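Local coordinates for Ras-3 from Cryphonectria parasitica (Cryphonectria parasitica, PDB 4KU4), which belongs to the Ras family of small P-loop proteins and holds guanosine-5'-diphosphate in its nucleotide pocket, at residues Ser161-Ala164 and Lys165-Cys169. Residues are numbered along the deposited sequence; the frame is centred on the assembly and turned at random.
Sequences SSLA and KKLGC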
ATOM      1  N   SER A 161      -4.676  -9.993  10.016  1.00  8.37           N
ATOM      2  CA  SER A 161      -3.344 -10.499  10.285  1.00  9.46           C
ATOM      3  C   SER A 161      -3.174 -11.921   9.773  1.00  8.17           C
ATOM      4  O   SER A 161      -2.132 -12.251   9.204  1.00 10.98           O
ATOM      5  CB  SER A 161      -3.035 -10.446  11.775  1.00 11.94           C
ATOM      6  OG  SER A 161      -1.711 -10.896  11.976  1.00 21.15           O
ATOM      7  N   SER A 162      -4.194 -12.758   9.971  1.00  8.27           N
ATOM      8  CA  SER A 162      -4.149 -14.155   9.502  1.00 10.17           C
ATOM      9  C   SER A 162      -4.200 -14.309   7.982  1.00  4.60           C
ATOM     10  O   SER A 162      -3.545 -15.189   7.436  1.00  6.38           O
ATOM     11  CB  SER A 162      -5.229 -15.039  10.151  1.00  4.48           C
ATOM     12  OG  SER A 162      -6.549 -14.628   9.833  1.00  8.16           O
ATOM     13  N   LEU A 163      -4.967 -13.466   7.304  1.00  6.83           N
ATOM     14  CA  LEU A 163      -4.949 -13.491   5.846  1.00  7.41           C
ATOM     15  C   LEU A 163      -3.542 -13.172   5.344  1.00  6.40           C
ATOM     16  O   LEU A 163      -2.959 -13.935   4.536  1.00  8.32           O
ATOM     17  CB  LEU A 163      -5.951 -12.501   5.252  1.00 11.52           C
ATOM     18  CG  LEU A 163      -5.976 -12.524   3.718  1.00  7.96           C
ATOM     19  CD1 LEU A 163      -6.365 -13.908   3.192  1.00 13.16           C
ATOM     20  CD2 LEU A 163      -6.928 -11.475   3.209  1.00  9.30           C
ATOM     21  N   ALA A 164      -2.966 -12.075   5.838  1.00  9.81           N
ATOM     22  CA  ALA A 164      -1.617 -11.725   5.414  1.00 10.76           C
ATOM     23  C   ALA A 164      -0.607 -12.840   5.674  1.00 12.64           C
ATOM     24  O   ALA A 164       0.254 -13.095   4.846  1.00 10.12           O
ATOM     25  CB  ALA A 164      -1.161 -10.424   6.052  1.00  7.99           C
ATOM     26  N   LYS A 165      -0.722 -13.508   6.816  1.00  7.23           N
ATOM     27  CA  LYS A 165       0.158 -14.629   7.112  1.00  8.04           C
ATOM     28  C   LYS A 165      -0.050 -15.783   6.136  1.00 13.06           C
ATOM     29  O   LYS A 165       0.906 -16.399   5.658  1.00 13.45           O
ATOM     30  CB  LYS A 165      -0.020 -15.070   8.559  1.00  7.38           C
ATOM     31  CG  LYS A 165       0.729 -14.151   9.547  1.00 10.43           C
ATOM     32  CD  LYS A 165       2.228 -14.334   9.396  1.00 18.01           C
ATOM     33  CE  LYS A 165       3.024 -13.388  10.294  1.00 22.91           C
ATOM     34  NZ  LYS A 165       2.715 -11.962   9.986  1.00 24.79           N
ATOM     35  N   LYS A 166      -1.305 -16.073   5.838  1.00  7.93           N
ATOM     36  CA  LYS A 166      -1.626 -17.097   4.852  1.00 11.48           C
ATOM     37  C   LYS A 166      -0.982 -16.791   3.492  1.00 11.43           C
ATOM     38  O   LYS A 166      -0.452 -17.686   2.840  1.00 12.64           O
ATOM     39  CB  LYS A 166      -3.143 -17.246   4.732  1.00  9.07           C
ATOM     40  CG  LYS A 166      -3.648 -17.998   3.490  1.00 14.32           C
ATOM     41  CD  LYS A 166      -5.166 -17.980   3.463  1.00 18.21           C
ATOM     42  CE  LYS A 166      -5.704 -18.294   2.086  1.00 27.97           C
ATOM     43  NZ  LYS A 166      -5.537 -19.729   1.775  1.00 24.37           N
ATOM     44  N   LEU A 167      -1.003 -15.523   3.085  1.00 10.67           N
ATOM     45  CA  LEU A 167      -0.522 -15.126   1.760  1.00 12.79           C
ATOM     46  C   LEU A 167       0.994 -14.877   1.689  1.00 10.10           C
ATOM     47  O   LEU A 167       1.568 -14.846   0.607  1.00 14.02           O
ATOM     48  CB  LEU A 167      -1.282 -13.885   1.262  1.00 10.61           C
ATOM     49  CG  LEU A 167      -2.814 -13.978   1.238  1.00 14.18           C
ATOM     50  CD1 LEU A 167      -3.444 -12.655   0.846  1.00 15.05           C
ATOM     51  CD2 LEU A 167      -3.279 -15.070   0.287  1.00 15.02           C
ATOM     52  N   GLY A 168       1.628 -14.698   2.843  1.00  9.36           N
ATOM     53  CA  GLY A 168       3.045 -14.373   2.899  1.00 15.92           C
ATOM     54  C   GLY A 168       3.355 -12.887   2.833  1.00 16.17           C
ATOM     55  O   GLY A 168       4.506 -12.506   2.650  1.00 12.19           O
ATOM     56  N   CYS A 169       2.348 -12.039   3.009  1.00 12.00           N
ATOM     57  CA  CYS A 169       2.565 -10.592   2.883  1.00 10.27           C
ATOM     58  C   CYS A 169       2.491  -9.859   4.219  1.00 13.00           C
ATOM     59  O   CYS A 169       2.226 -10.448   5.253  1.00 12.08           O
ATOM     60  CB  CYS A 169       1.574  -9.977   1.880  1.00 20.23           C
ATOM     61  SG  CYS A 169      -0.166  -9.955   2.424  1.00 10.26           S
TER
HETATM   62  O   HOH W   1       0.413 -10.274  10.200  1.00 18.85           O
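Ser161, Ser162 and Leu163 each accept an i+4 backbone hydrogen bond, from Lys165, Lys166 and Leu167 in turn, and the helix then closes in a Schellman motif. In that motif Cys169 N bonds to Ala164 O at 3.0 Å, while Gly168 N makes a weak bond to Lys165 O. Gly168, the C-prime residue, has positive phi (88°), a backbone shape in which glycine avoids a clash with the carbonyl oxygen before it. Ala164 O also takes weak bonds from Leu167 N and Gly168 N, so several amides converge on this one oxygen at the helix end.

Leu163 and Leu167 lie one turn apart and their side chains meet at a slant. CG of Leu163 meets CD1 of Leu167 at 3.8 Å. With chi1 at -179°, Leu163 CG sits beside its own carbonyl carbon, which brings the branch back to Leu167 although CB heads away; Leu163 CD1 lies 4.0 Å from Leu167 CD1. Past the turn, Cys169 SG comes back over Ala164, 3.8 Å from its CB.

Ser161 and Lys165 are linked through one water. The water lies 2.8 Å from Ser161 OG and accepts a bond from Lys165 NZ at 2.9 Å. The last bend of the lysine chain (chi4 -59°) turns NZ back to the water. Ser162 OG instead bonds to Glu159 O, one turn back.

Helix 157-167 is the crossover of a beta-alpha-beta unit between strands 140-145 and 170-173. Leu163 touches Phe101 and Glu105 of helix 98-118, and Leu167 touches Phe108. Ala164 rests on Leu142 and Phe171, and Cys169 leads into the edge strand 170-173.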